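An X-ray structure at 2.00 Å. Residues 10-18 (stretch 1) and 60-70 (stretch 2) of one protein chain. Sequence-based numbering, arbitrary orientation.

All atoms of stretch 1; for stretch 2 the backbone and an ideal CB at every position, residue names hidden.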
# COMPACT_ATOMS: atom_id res chain seq x y z
N HIS A 10 11.03 -4.11 8.93
CA HIS A 10 11.47 -3.07 7.94
C HIS A 10 10.59 -1.81 7.93
O HIS A 10 10.46 -1.19 6.88
CB HIS A 10 11.43 -3.64 6.51
CG HIS A 10 11.86 -5.07 6.39
ND1 HIS A 10 13.17 -5.44 6.23
CD2 HIS A 10 11.14 -6.22 6.40
CE1 HIS A 10 13.25 -6.76 6.16
NE2 HIS A 10 12.03 -7.26 6.26
N ALA A 11 9.95 -1.46 9.05
CA ALA A 11 8.94 -0.39 9.05
C ALA A 11 9.49 0.95 8.59
O ALA A 11 10.52 1.43 9.10
CB ALA A 11 8.31 -0.22 10.44
N GLY A 12 8.81 1.58 7.66
CA GLY A 12 9.23 2.89 7.20
C GLY A 12 10.36 2.85 6.19
O GLY A 12 10.93 3.91 5.89
N ASN A 13 10.68 1.66 5.65
CA ASN A 13 11.67 1.57 4.56
C ASN A 13 11.13 2.21 3.26
O ASN A 13 9.98 2.69 3.23
CB ASN A 13 12.19 0.12 4.34
CG ASN A 13 11.15 -0.81 3.71
OD1 ASN A 13 9.99 -0.47 3.58
ND2 ASN A 13 11.57 -2.02 3.31
N PHE A 14 11.95 2.26 2.20
CA PHE A 14 11.55 2.94 0.98
C PHE A 14 10.26 2.36 0.39
O PHE A 14 9.45 3.11 -0.21
CB PHE A 14 12.70 2.94 -0.07
CG PHE A 14 12.83 1.65 -0.83
CD1 PHE A 14 12.25 1.52 -2.07
CD2 PHE A 14 13.46 0.55 -0.27
CE1 PHE A 14 12.35 0.33 -2.79
CE2 PHE A 14 13.57 -0.66 -0.98
CZ PHE A 14 13.00 -0.76 -2.24
N ALA A 15 10.04 1.06 0.56
CA ALA A 15 8.86 0.39 0.03
C ALA A 15 7.61 0.81 0.77
O ALA A 15 6.56 1.03 0.15
CB ALA A 15 9.02 -1.11 0.13
N ASP A 16 7.70 0.90 2.10
CA ASP A 16 6.61 1.49 2.89
C ASP A 16 6.26 2.88 2.42
O ASP A 16 5.10 3.24 2.31
CB ASP A 16 6.97 1.54 4.37
CG ASP A 16 6.53 0.26 5.13
OD1 ASP A 16 5.96 -0.66 4.49
OD2 ASP A 16 6.78 0.20 6.36
N VAL A 17 7.27 3.70 2.14
CA VAL A 17 7.00 5.07 1.76
C VAL A 17 6.16 5.13 0.48
O VAL A 17 5.07 5.76 0.45
CB VAL A 17 8.31 5.90 1.59
CG1 VAL A 17 7.98 7.30 1.00
CG2 VAL A 17 9.00 6.04 2.93
N ILE A 18 6.62 4.45 -0.58
CA ILE A 18 5.85 4.50 -1.82
C ILE A 18 4.48 3.81 -1.70
O ILE A 18 3.46 4.31 -2.21
CB ILE A 18 6.63 4.03 -3.07
CG1 ILE A 18 5.72 4.14 -4.33
CG2 ILE A 18 7.10 2.60 -2.94
CD1 ILE A 18 5.19 5.60 -4.66
N UNK A 60 17.81 -0.17 11.39
CA UNK A 60 17.04 1.07 11.29
C UNK A 60 16.76 1.44 9.82
O UNK A 60 17.25 2.46 9.32
CB UNK A 60 17.79 2.21 11.99
N UNK A 61 16.00 0.59 9.13
CA UNK A 61 15.74 0.78 7.70
C UNK A 61 14.97 2.08 7.42
O UNK A 61 15.09 2.65 6.34
CB UNK A 61 14.96 -0.41 7.15
N UNK A 62 14.23 2.55 8.41
CA UNK A 62 13.50 3.80 8.26
C UNK A 62 14.39 5.01 7.96
O UNK A 62 13.94 5.96 7.32
CB UNK A 62 12.70 4.07 9.53
N UNK A 63 15.64 4.98 8.43
CA UNK A 63 16.61 6.06 8.12
C UNK A 63 16.81 6.33 6.63
O UNK A 63 17.20 7.44 6.25
CB UNK A 63 17.97 5.71 8.73
N UNK A 64 16.52 5.33 5.80
CA UNK A 64 16.64 5.44 4.35
C UNK A 64 15.33 5.43 3.61
O UNK A 64 15.31 5.36 2.37
CB UNK A 64 17.51 4.30 3.82
N UNK A 65 14.23 5.45 4.35
CA UNK A 65 12.93 5.46 3.72
C UNK A 65 12.27 6.73 4.16
O UNK A 65 12.55 7.79 3.61
CB UNK A 65 12.10 4.23 4.08
N UNK A 66 11.40 6.61 5.15
CA UNK A 66 10.69 7.76 5.68
C UNK A 66 11.61 8.89 6.21
O UNK A 66 11.28 10.06 6.06
CB UNK A 66 9.76 7.29 6.80
N UNK A 67 12.74 8.56 6.85
CA UNK A 67 13.45 9.63 7.54
C UNK A 67 13.88 10.84 6.66
O UNK A 67 13.67 11.98 7.07
CB UNK A 67 14.69 9.03 8.20
N UNK A 68 14.51 10.59 5.49
CA UNK A 68 14.86 11.76 4.63
C UNK A 68 13.64 12.55 4.14
O UNK A 68 13.70 13.77 3.98
CB UNK A 68 15.66 11.29 3.41
N UNK A 69 12.53 11.84 3.94
CA UNK A 69 11.31 12.44 3.44
C UNK A 69 10.73 13.30 4.56
O UNK A 69 10.36 14.48 4.34
CB UNK A 69 10.31 11.38 2.97
N UNK A 70 10.68 12.71 5.76
CA UNK A 70 10.17 13.38 6.94
C UNK A 70 10.98 14.61 7.32
O UNK A 70 10.42 15.67 7.60
CB UNK A 70 10.14 12.40 8.12

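Stretch 1 offers a type II turn from His 10 to Asn 13, followed at once by a helix that Asn 13 caps by accepting from Asp 16 N at its OD1. Carbonyls of the turn are left facing stretch 2, and much of the contact is built on them.

Position 60 points its CA-to-CB bond away from stretch 1, with nothing of it within 5.5 Å. Almost any side chain that tolerates an ordinary loop would do; the deposited residue is Glu 60.

Position 61 opens a 3-10 segment and points toward stretch 1. Its ideal CB lies 4.0 Å from Asn 13 CB and 4.5 Å from His 10 CA, so there is room for a side chain that runs on between the two, and the imidazole ahead invites an acceptor. Glu, Gln or Asp could be considered. It is Glu 61, whose OE1 accepts from His 10 ND1 at 3.2 Å, in line with the ring edge, while OE2 comes within 3.5 Å of Asn 13 CB. No other residue of stretch 2 is covered over so much area.

Position 62 sets its ideal CB 3.4 Å from Ala 11 O, with CA-to-CB directed sideways. The beginning of the side chain must be slim on that flank, but a chi1 leading off it can carry bulk, so aromatic or long residues fit. Tyr 62 takes chi1 p, and its ring leads away. The backbone does the joining: Tyr 62 CA makes a CA-H...O contact of 3.5 Å with Gly 12 O, and water 1 donates to Ala 11 O (2.9 Å) and accepts from Tyr 62 N (3.0 Å).

Position 63 points away, and a polar residue is a reasonable guess; it is Lys 63. Position 64, sideways and with no atom of stretch 1 within 5.5 Å of its ideal CB, is similarly permissive and holds Glu 64.

Position 65 is the strict one. A CB there would lie 2.2 Å from Gly 12 O, 2.4 Å from Asn 13 C and 2.7 Å from Phe 14 N, all clashes, so glycine alone fits. Gly 65 lets the two stretches close until Gly 65 CA is 3.3 Å from Gly 12 O, a CA-H...O contact.

Position 66 sends its backbone N to Gly 12 O, a hydrogen bond of 2.8 Å that any residue except proline could make. Its ideal CB is 4.1 Å from Val 17 CG2, which favours an apolar side chain such as Val, Ile or Leu. Ile 66 packs its CB at that same 4.1 Å from Val 17 CG2.

Positions 67 and 68 have nothing of stretch 1 near their ideal CB atoms; stretch 1 sets no demand on either, so many residues would serve, and they hold Asn 67 and Pro 68. Position 69, in the helix, points toward stretch 1, its ideal CB 5.1 Å from Val 17 CG1; a modest apolar residue suits the gap. Val 69 reaches Val 17 CG1 with CG2 at 4.5 Å. Position 70 is out of reach, leaving its choice to other contacts; Trp 70 bonds through NE1 elsewhere in the structure.

Stretch 2, residues 60-70: EEYKEGINPVW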
# COMPACT_ATOMS: atom_id res chain seq x y z
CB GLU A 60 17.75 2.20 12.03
CG GLU A 60 17.88 2.01 13.54
CD GLU A 60 18.58 3.18 14.22
OE1 GLU A 60 19.83 3.28 14.10
OE2 GLU A 60 17.90 3.98 14.88
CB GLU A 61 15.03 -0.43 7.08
CG GLU A 61 16.00 -1.57 6.77
CD GLU A 61 15.51 -2.58 5.74
OE1 GLU A 61 15.85 -3.78 5.92
OE2 GLU A 61 14.82 -2.20 4.75
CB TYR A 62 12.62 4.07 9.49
CG TYR A 62 13.35 4.62 10.68
CD1 TYR A 62 13.46 5.99 10.87
CD2 TYR A 62 13.92 3.77 11.62
CE1 TYR A 62 14.13 6.51 11.97
CE2 TYR A 62 14.60 4.29 12.73
CZ TYR A 62 14.69 5.65 12.90
OH TYR A 62 15.36 6.17 13.99
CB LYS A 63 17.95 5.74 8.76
CG LYS A 63 17.84 5.69 10.26
CD LYS A 63 19.13 5.27 10.88
CE LYS A 63 20.08 6.41 10.98
NZ LYS A 63 21.36 5.78 11.38
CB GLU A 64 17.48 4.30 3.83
CG GLU A 64 18.93 4.47 4.21
CD GLU A 64 19.79 3.37 3.64
OE1 GLU A 64 19.26 2.23 3.45
OE2 GLU A 64 20.98 3.67 3.39
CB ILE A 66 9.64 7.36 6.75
CG1 ILE A 66 8.82 8.58 7.23
CG2 ILE A 66 10.28 6.70 7.97
CD1 ILE A 66 8.18 9.39 6.09
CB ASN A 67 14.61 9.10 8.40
CG ASN A 67 14.89 9.98 9.60
OD1 ASN A 67 13.96 10.51 10.23
ND2 ASN A 67 16.17 10.14 9.95
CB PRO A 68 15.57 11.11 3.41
CG PRO A 68 16.01 9.74 3.90
CD PRO A 68 14.96 9.31 4.91
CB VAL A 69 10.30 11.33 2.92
CG1 VAL A 69 8.95 11.92 2.60
CG2 VAL A 69 10.85 10.65 1.68
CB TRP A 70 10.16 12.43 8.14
CG TRP A 70 9.80 13.08 9.49
CD1 TRP A 70 10.66 13.31 10.54
CD2 TRP A 70 8.50 13.53 9.93
NE1 TRP A 70 9.98 13.89 11.59
CE2 TRP A 70 8.66 14.04 11.25
CE3 TRP A 70 7.22 13.56 9.34
CZ2 TRP A 70 7.58 14.54 12.00
CZ3 TRP A 70 6.14 14.08 10.08
CH2 TRP A 70 6.34 14.57 11.40
O HOH W 1 12.99 0.62 10.35
O HOH W 2 14.64 1.75 3.02
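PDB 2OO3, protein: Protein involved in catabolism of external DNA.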